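PDB 4P4G: shikimate 5-dehydrogenase AroE (5-dehydroshikimate reductase), which probably catalyses the reversible NADP-dependent reduction of 3-dehydroshikimate to shikimate, the fourth of seven steps toward chorismate in Mycobacterium tuberculosis. Local coordinates for residues Val146-Arg149 and Lys153-Arg156; Ala167-Ala172 and Ala179-Ala184; Gly118-Leu123 and Val134-Leu139; Glu195-Tyr200 and Thr220-Ala225. One frame throughout, in Å; residues are numbered along the deposited sequence.

Contact 1. Residues Val146-Arg149 and Lys153-Arg156. With SO4 (sulfate ion), chain J; SO4 (sulfate ion), chain K.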
# COMPACT_ATOMS: atom_id res chain seq x y z
N VAL A 146 15.77 -5.79 0.54
CA VAL A 146 15.23 -4.48 0.17
C VAL A 146 16.11 -3.87 -0.91
O VAL A 146 17.31 -3.72 -0.72
CB VAL A 146 15.18 -3.54 1.38
CG1 VAL A 146 14.78 -2.11 0.96
CG2 VAL A 146 14.23 -4.08 2.43
N VAL A 147 15.51 -3.53 -2.04
CA VAL A 147 16.24 -2.91 -3.15
C VAL A 147 15.68 -1.50 -3.31
O VAL A 147 14.51 -1.33 -3.61
CB VAL A 147 16.02 -3.67 -4.47
CG1 VAL A 147 16.91 -3.09 -5.57
CG2 VAL A 147 16.31 -5.16 -4.30
N ALA A 148 16.51 -0.49 -3.14
CA ALA A 148 16.03 0.87 -3.28
C ALA A 148 17.13 1.79 -3.74
O ALA A 148 18.31 1.44 -3.67
CB ALA A 148 15.43 1.37 -1.97
N ARG A 149 16.75 2.98 -4.19
CA ARG A 149 17.72 3.98 -4.62
C ARG A 149 18.28 4.71 -3.41
O ARG A 149 19.41 5.18 -3.42
CB ARG A 149 17.07 4.98 -5.59
CG ARG A 149 16.60 4.36 -6.90
CD ARG A 149 15.89 5.39 -7.76
NE ARG A 149 14.52 5.62 -7.31
CZ ARG A 149 13.71 6.55 -7.79
NH1 ARG A 149 14.15 7.37 -8.75
NH2 ARG A 149 12.48 6.68 -7.32
N LYS A 153 17.38 5.18 3.73
CA LYS A 153 16.02 4.75 4.04
C LYS A 153 15.92 3.22 4.01
O LYS A 153 15.15 2.62 4.75
CB LYS A 153 15.02 5.39 3.08
CG LYS A 153 14.87 6.89 3.27
CD LYS A 153 14.63 7.25 4.73
CE LYS A 153 14.29 8.72 4.89
NZ LYS A 153 14.17 9.10 6.32
N ALA A 154 16.73 2.60 3.16
CA ALA A 154 16.75 1.14 3.08
C ALA A 154 17.26 0.55 4.38
O ALA A 154 16.79 -0.49 4.84
CB ALA A 154 17.59 0.69 1.90
N ALA A 155 18.25 1.21 4.98
CA ALA A 155 18.78 0.77 6.27
C ALA A 155 17.69 0.73 7.34
O ALA A 155 17.68 -0.16 8.20
CB ALA A 155 19.95 1.66 6.71
N ARG A 156 16.78 1.70 7.31
CA ARG A 156 15.67 1.75 8.26
C ARG A 156 14.72 0.59 8.05
O ARG A 156 14.17 0.04 9.00
CB ARG A 156 14.90 3.07 8.12
CG ARG A 156 15.75 4.33 8.20
CD ARG A 156 16.08 4.66 9.63
NE ARG A 156 16.80 5.93 9.77
CZ ARG A 156 17.53 6.24 10.83
NH1 ARG A 156 17.63 5.37 11.83
NH2 ARG A 156 18.17 7.40 10.90
S SO4 J . 13.44 4.52 -3.77
O1 SO4 J . 13.80 3.48 -4.73
O2 SO4 J . 14.39 4.55 -2.65
O3 SO4 J . 13.49 5.83 -4.44
O4 SO4 J . 12.07 4.34 -3.27
S SO4 K . 17.82 8.89 7.42
O1 SO4 K . 17.86 9.46 8.76
O2 SO4 K . 16.80 7.85 7.36
O3 SO4 K . 17.48 9.94 6.46
O4 SO4 K . 19.13 8.34 7.11
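Ala-154 on helix 151-163 directs its methyl at Val-146 and Ala-148 on strand 143-148, within a beta-alpha-beta unit of the Rossmann type. The two strand residues both face the helix, so one methyl serves both: Val-146 CG1 lies 4.1 Å from Ala-154 CB, and Ala-148 CB, more loosely, 4.5 Å from it. Val-146 presents CG1 because that branch stands anti to the backbone N (chi1 173°). Alanines suit this place because a bare methyl lets helix and strand come close, with the CA atoms of Ala-148 and Ala-154 6.4 Å apart.

Past Ala-148, polar groups take over. One sulfate, probably from the crystallisation liquor, receives the backbone N of Arg-149 on O1 at 3.0 Å; the side chain, bent at chi3, curls back so that NE adds weak bonds to the same ion. Ser-125 OG and Asn-150 N also hold it, an arrangement consistent with a phosphate site for NADP as in related dehydrogenases. A second sulfate sits outside the helix between Lys-153 and Arg-156. Lys-153 NZ reaches its O2 at 3.1 Å, while the Arg-156 guanidinium meets the ion edge-on, NE bonding to O2 at 3.1 Å (173°) and NH2 to O1 at 3.0 Å (174°).

Contact 2. Residues Ala167-Ala172 and Ala179-Ala184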
# COMPACT_ATOMS: atom_id res chain seq x y z
N ALA A 167 15.11 -12.05 8.66
CA ALA A 167 16.46 -11.70 8.18
C ALA A 167 16.34 -10.79 6.97
O ALA A 167 15.80 -11.19 5.93
CB ALA A 167 17.26 -12.95 7.83
N THR A 168 16.82 -9.56 7.10
CA THR A 168 16.62 -8.57 6.05
C THR A 168 17.97 -7.96 5.67
O THR A 168 18.86 -7.85 6.51
CB THR A 168 15.62 -7.46 6.53
OG1 THR A 168 14.42 -8.08 7.01
CG2 THR A 168 15.24 -6.51 5.39
N ARG A 169 18.14 -7.61 4.39
CA ARG A 169 19.37 -6.94 3.96
C ARG A 169 19.06 -6.01 2.81
O ARG A 169 17.98 -6.07 2.20
CB ARG A 169 20.44 -7.95 3.54
CG ARG A 169 20.16 -8.56 2.16
CD ARG A 169 21.02 -9.78 1.88
NE ARG A 169 20.41 -10.59 0.82
CZ ARG A 169 20.56 -10.36 -0.48
NH1 ARG A 169 21.31 -9.36 -0.91
NH2 ARG A 169 19.95 -11.15 -1.36
N PHE A 170 20.00 -5.11 2.53
CA PHE A 170 19.87 -4.14 1.45
C PHE A 170 20.69 -4.56 0.24
O PHE A 170 21.80 -5.06 0.39
CB PHE A 170 20.35 -2.77 1.94
CG PHE A 170 20.61 -1.77 0.84
CD1 PHE A 170 19.57 -1.32 0.05
CD2 PHE A 170 21.88 -1.28 0.62
CE1 PHE A 170 19.79 -0.39 -0.97
CE2 PHE A 170 22.12 -0.35 -0.39
CZ PHE A 170 21.07 0.09 -1.18
N CYS A 171 20.12 -4.35 -0.95
CA CYS A 171 20.82 -4.57 -2.21
C CYS A 171 20.62 -3.36 -3.11
O CYS A 171 19.48 -2.97 -3.39
CB CYS A 171 20.27 -5.82 -2.90
SG CYS A 171 21.01 -6.19 -4.52
N ALA A 172 21.71 -2.74 -3.55
CA ALA A 172 21.61 -1.60 -4.46
C ALA A 172 21.07 -2.04 -5.82
O ALA A 172 21.30 -3.17 -6.26
CB ALA A 172 22.97 -0.93 -4.62
N ALA A 179 20.67 -9.32 -9.81
CA ALA A 179 20.40 -10.60 -10.45
C ALA A 179 20.41 -11.77 -9.46
O ALA A 179 19.53 -12.63 -9.48
CB ALA A 179 21.39 -10.86 -11.58
N ASP A 180 21.42 -11.79 -8.59
CA ASP A 180 21.52 -12.83 -7.57
C ASP A 180 20.39 -12.72 -6.52
O ASP A 180 19.90 -13.73 -6.02
CB ASP A 180 22.89 -12.79 -6.91
CG ASP A 180 24.01 -13.18 -7.88
OD1 ASP A 180 23.76 -14.02 -8.78
OD2 ASP A 180 25.14 -12.66 -7.73
N ALA A 181 19.99 -11.50 -6.21
CA ALA A 181 18.88 -11.28 -5.28
C ALA A 181 17.57 -11.83 -5.86
O ALA A 181 16.76 -12.45 -5.15
CB ALA A 181 18.75 -9.81 -4.94
N VAL A 182 17.38 -11.63 -7.16
CA VAL A 182 16.18 -12.12 -7.85
C VAL A 182 16.16 -13.65 -7.91
O VAL A 182 15.13 -14.28 -7.66
CB VAL A 182 16.07 -11.52 -9.27
CG1 VAL A 182 15.00 -12.23 -10.07
CG2 VAL A 182 15.75 -10.04 -9.18
N ALA A 183 17.31 -14.23 -8.25
CA ALA A 183 17.44 -15.67 -8.39
C ALA A 183 17.02 -16.43 -7.13
O ALA A 183 16.43 -17.50 -7.21
CB ALA A 183 18.87 -16.03 -8.78
N ALA A 184 17.30 -15.85 -5.97
CA ALA A 184 16.99 -16.51 -4.71
C ALA A 184 15.52 -16.33 -4.29
O ALA A 184 14.98 -17.14 -3.53
CB ALA A 184 17.91 -16.01 -3.61
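With chi1 at 76°, Arg-169 holds CG between its backbone N and carbonyl carbon, and from there the chain runs extended to NE, long enough to carry the guanidinium from strand 167-172 to Ala-181 on helix 178-184. Cys-171, two residues further on, has SG anti to the backbone N (chi1 178°), which aims the sulfur at the same alanine. The setting is the outermost strand of the parallel Rossmann sheet and the helix that follows it on the way across to strand 187-190.

Ala-181 is thus met by two very different groups. Arg-169 NH2 comes to 4.0 Å from Ala-181 CB and 4.1 Å from its CA, the guanidinium turned obliquely to the methyl; this is a van der Waals touch, and the arginine's exposed position suits a charged end that need not be buried. Cys-171 SG packs 4.3 Å from Ala-181 CB in the interior, where a compact, weakly polar thiol fits well. Cys-171 also touches Thr-145 on the neighbouring strand, while Ala-181 reaches inward to Leu-121, placing the helix over the middle of the sheet as well as its border. Phe-170, between the two contact residues, packs instead on Ala-154 of helix 151-163, on the other face. Within helix 178-184 the turn bearing Ala-181 is closed by a bond of 3.0 Å from Ala-183 N to Ala-179 O.

Contact 3. Residues Gly118-Leu123 and Val134-Leu139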
# COMPACT_ATOMS: atom_id res chain seq x y z
N GLY A 118 8.99 -18.07 1.65
CA GLY A 118 10.41 -18.20 1.37
C GLY A 118 11.14 -16.88 1.31
O GLY A 118 10.98 -16.03 2.18
N HIS A 119 11.98 -16.72 0.29
CA HIS A 119 12.75 -15.49 0.14
C HIS A 119 11.93 -14.47 -0.62
O HIS A 119 11.26 -14.81 -1.60
CB HIS A 119 14.04 -15.78 -0.63
CG HIS A 119 14.79 -16.98 -0.12
ND1 HIS A 119 15.42 -16.99 1.11
CD2 HIS A 119 15.01 -18.19 -0.67
CE1 HIS A 119 15.99 -18.17 1.30
NE2 HIS A 119 15.76 -18.91 0.23
N ALA A 120 11.97 -13.21 -0.18
CA ALA A 120 11.17 -12.17 -0.81
C ALA A 120 12.03 -10.97 -1.16
O ALA A 120 13.11 -10.78 -0.59
CB ALA A 120 10.03 -11.73 0.10
N LEU A 121 11.55 -10.17 -2.10
CA LEU A 121 12.21 -8.93 -2.50
C LEU A 121 11.20 -7.80 -2.38
O LEU A 121 10.03 -7.97 -2.73
CB LEU A 121 12.65 -9.07 -3.96
CG LEU A 121 13.90 -8.42 -4.53
CD1 LEU A 121 15.11 -8.81 -3.73
CD2 LEU A 121 14.07 -8.93 -5.96
N VAL A 122 11.64 -6.65 -1.87
CA VAL A 122 10.78 -5.47 -1.81
C VAL A 122 11.51 -4.37 -2.54
O VAL A 122 12.67 -4.09 -2.23
CB VAL A 122 10.52 -5.02 -0.36
CG1 VAL A 122 9.94 -3.59 -0.32
CG2 VAL A 122 9.60 -6.01 0.35
N LEU A 123 10.85 -3.75 -3.50
CA LEU A 123 11.45 -2.61 -4.19
C LEU A 123 10.92 -1.30 -3.66
O LEU A 123 9.70 -1.09 -3.60
CB LEU A 123 11.15 -2.66 -5.68
CG LEU A 123 11.43 -3.95 -6.42
CD1 LEU A 123 11.20 -3.72 -7.90
CD2 LEU A 123 12.84 -4.41 -6.15
N VAL A 134 6.31 -5.59 6.58
CA VAL A 134 5.51 -6.15 7.66
C VAL A 134 4.47 -7.16 7.15
O VAL A 134 4.27 -8.21 7.75
CB VAL A 134 4.84 -5.04 8.50
CG1 VAL A 134 3.84 -5.62 9.50
CG2 VAL A 134 5.91 -4.24 9.22
N GLY A 135 3.83 -6.85 6.02
CA GLY A 135 2.89 -7.78 5.40
C GLY A 135 3.55 -9.09 5.01
O GLY A 135 2.99 -10.17 5.25
N LEU A 136 4.74 -9.02 4.42
CA LEU A 136 5.49 -10.24 4.11
C LEU A 136 5.86 -11.01 5.37
O LEU A 136 5.73 -12.23 5.41
CB LEU A 136 6.74 -9.92 3.28
CG LEU A 136 6.49 -9.49 1.84
CD1 LEU A 136 7.75 -8.86 1.28
CD2 LEU A 136 6.06 -10.69 0.99
N ALA A 137 6.31 -10.30 6.40
CA ALA A 137 6.60 -10.94 7.69
C ALA A 137 5.38 -11.66 8.26
O ALA A 137 5.49 -12.77 8.79
CB ALA A 137 7.17 -9.94 8.69
N GLU A 138 4.21 -11.03 8.16
CA GLU A 138 2.97 -11.63 8.65
C GLU A 138 2.66 -12.94 7.91
O GLU A 138 2.17 -13.90 8.51
CB GLU A 138 1.80 -10.66 8.49
CG GLU A 138 0.44 -11.22 8.91
CD GLU A 138 0.15 -11.03 10.38
OE1 GLU A 138 0.86 -10.25 11.05
OE2 GLU A 138 -0.81 -11.66 10.88
N LEU A 139 2.96 -12.97 6.62
CA LEU A 139 2.72 -14.17 5.80
C LEU A 139 3.70 -15.29 6.14
O LEU A 139 3.42 -16.46 5.86
CB LEU A 139 2.83 -13.83 4.32
CG LEU A 139 1.71 -12.98 3.73
CD1 LEU A 139 2.01 -12.58 2.30
CD2 LEU A 139 0.38 -13.74 3.83
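The first beta-alpha step of the Rossmann domain, strand 119-123 followed by helix 129-139, is packed here by Leu-136 against Ala-120 and Val-122. The helix residue points at the strand, and its CG stands anti to the carbonyl carbon (chi1 -71°), sending the two methyls over the sheet. CD1 does most of the touching: it lies 3.5 Å from Val-122 CG2, a tight approach, and 3.9 Å from Ala-120 CB. CD2 adds a looser touch on Ala-120 CB at 4.2 Å. Leu-136 and Val-122 do not meet end on but slide past each other in opposite directions, so that CG2 of the valine lies beside the leucine branch.

The residue types follow from this geometry. A leucine is long enough for one methyl, CD1, to reach two strand positions two residues apart; the alanine is small enough to accept both methyls of Leu-136, and the beta-branched valine combines a preference for extended backbone with a methyl offered to the helix. All three are buried. Further cover comes from Leu-113 of helix 105-113, which also packs on Leu-136, and from Ile-144 of the next strand, which touches Val-122. Beyond Leu-123 the chain enters Gly-124, Gly-126 and Ala-129, a GxGxxA pattern consistent with the glycine-rich dinucleotide-binding turn that characterises the opening beta-alpha unit of a Rossmann fold.

Contact 4. Residues Glu195-Tyr200 and Thr220-Ala225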
# COMPACT_ATOMS: atom_id res chain seq x y z
N GLU A 195 8.01 3.81 -14.12
CA GLU A 195 9.06 4.36 -14.98
C GLU A 195 10.47 4.03 -14.49
O GLU A 195 11.42 4.03 -15.27
CB GLU A 195 8.89 5.88 -15.08
CG GLU A 195 7.58 6.32 -15.73
CD GLU A 195 6.40 6.42 -14.76
OE1 GLU A 195 6.49 5.87 -13.64
OE2 GLU A 195 5.39 7.04 -15.14
N VAL A 196 10.62 3.78 -13.19
CA VAL A 196 11.90 3.39 -12.61
C VAL A 196 12.08 1.88 -12.74
O VAL A 196 13.14 1.42 -13.14
CB VAL A 196 12.00 3.80 -11.12
CG1 VAL A 196 13.32 3.30 -10.50
CG2 VAL A 196 11.88 5.31 -10.96
N ALA A 197 11.04 1.13 -12.40
CA ALA A 197 11.09 -0.34 -12.48
C ALA A 197 11.35 -0.82 -13.90
O ALA A 197 11.96 -1.86 -14.09
CB ALA A 197 9.79 -0.94 -11.96
N ALA A 198 10.87 -0.06 -14.89
CA ALA A 198 11.03 -0.43 -16.31
C ALA A 198 12.46 -0.79 -16.69
O ALA A 198 12.69 -1.75 -17.44
CB ALA A 198 10.51 0.68 -17.21
N GLY A 199 13.43 -0.02 -16.20
CA GLY A 199 14.83 -0.19 -16.58
C GLY A 199 15.48 -1.42 -15.97
O GLY A 199 16.60 -1.78 -16.34
N TYR A 200 14.78 -2.06 -15.04
CA TYR A 200 15.30 -3.26 -14.39
C TYR A 200 14.42 -4.46 -14.70
O TYR A 200 14.63 -5.53 -14.15
CB TYR A 200 15.37 -3.06 -12.87
CG TYR A 200 16.24 -1.90 -12.48
CD1 TYR A 200 17.62 -2.02 -12.47
CD2 TYR A 200 15.68 -0.67 -12.17
CE1 TYR A 200 18.43 -0.95 -12.13
CE2 TYR A 200 16.48 0.42 -11.83
CZ TYR A 200 17.85 0.27 -11.81
OH TYR A 200 18.67 1.34 -11.48
N THR A 220 2.13 -2.34 -16.06
CA THR A 220 3.44 -1.71 -16.00
C THR A 220 4.43 -2.51 -16.84
O THR A 220 4.20 -3.71 -17.09
CB THR A 220 3.96 -1.66 -14.56
OG1 THR A 220 4.07 -3.00 -14.05
CG2 THR A 220 3.02 -0.86 -13.70
N PRO A 221 5.52 -1.86 -17.29
CA PRO A 221 6.56 -2.61 -17.99
C PRO A 221 7.05 -3.81 -17.19
O PRO A 221 7.29 -4.88 -17.77
CB PRO A 221 7.68 -1.57 -18.16
CG PRO A 221 6.91 -0.28 -18.32
CD PRO A 221 5.75 -0.40 -17.34
N LEU A 222 7.19 -3.64 -15.87
CA LEU A 222 7.60 -4.73 -14.99
C LEU A 222 6.61 -5.89 -15.03
O LEU A 222 7.01 -7.04 -15.14
CB LEU A 222 7.73 -4.22 -13.56
CG LEU A 222 8.18 -5.29 -12.56
CD1 LEU A 222 9.50 -5.91 -13.02
CD2 LEU A 222 8.29 -4.72 -11.15
N ALA A 223 5.32 -5.57 -14.94
CA ALA A 223 4.28 -6.60 -15.01
C ALA A 223 4.28 -7.33 -16.35
O ALA A 223 4.10 -8.54 -16.41
CB ALA A 223 2.91 -5.99 -14.73
N ALA A 224 4.50 -6.60 -17.45
CA ALA A 224 4.56 -7.23 -18.76
C ALA A 224 5.74 -8.20 -18.86
O ALA A 224 5.63 -9.25 -19.48
CB ALA A 224 4.65 -6.19 -19.87
N ALA A 225 6.86 -7.82 -18.25
CA ALA A 225 8.07 -8.63 -18.28
C ALA A 225 7.91 -9.93 -17.49
O ALA A 225 8.24 -11.02 -17.98
CB ALA A 225 9.25 -7.82 -17.73
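Thr-220 OG1, just before the Pro-221 and Leu-222 that touch the other segment, is gripped by two groups: it accepts from Ala-223 N at 3.0 Å (158°) and is hydrogen-bonded to Asp-212 OD2. The first of these caps helix 221-229, with threonine at the N-cap satisfying an amide that has no earlier carbonyl to use. Proline suits the next position, since the first turn does not call on its missing N-H.

Its ring is what Ala-198 meets. Ala-198 CB lies 3.7 Å from Pro-221 CB and 3.9 Å from CG, at a point where the two CA atoms are 5.2 Å apart, a closeness that a methyl and a compact ring permit. In the Rossmann domain this joins the region of helix 194-197 and the residues just after it, following strand 187-190, to the helix leading from strand 209-212 to strand 232-234. Deeper in, Ala-197 CB faces Leu-222, whose CG is anti to the backbone N (chi1 -179°); CD2 approaches to 4.1 Å, and the leucine also packs on Leu-204 and Leu-210. Tyr-200 turns the other way, stacking its ring with that of Phe-173, while its backbone N bonds to Ala-197 O at 3.0 Å.

In the fold
From the N terminus, the substrate-binding part comes first, and all four contacts then lie in the Rossmann-type part. Contact 3 closes the first loop, through what is probably the glycine-rich dinucleotide-binding turn; contact 1 follows with a very short one, contact 2 with the turn at the sheet's border, and contact 4 spans 19 residues that include a strand and a helix. They run in series, none nesting or crossing. Strands 119-123, 143-148 and 167-172 are sheet neighbours, so backbone hydrogen bonds between neighbouring strands join contact 3 to contact 1 and contact 1 to contact 2. Leu-121 brings contacts 2 and 3 together across the sheet. Contact 4 touches contact 1 where Val-196 packs on Arg-149.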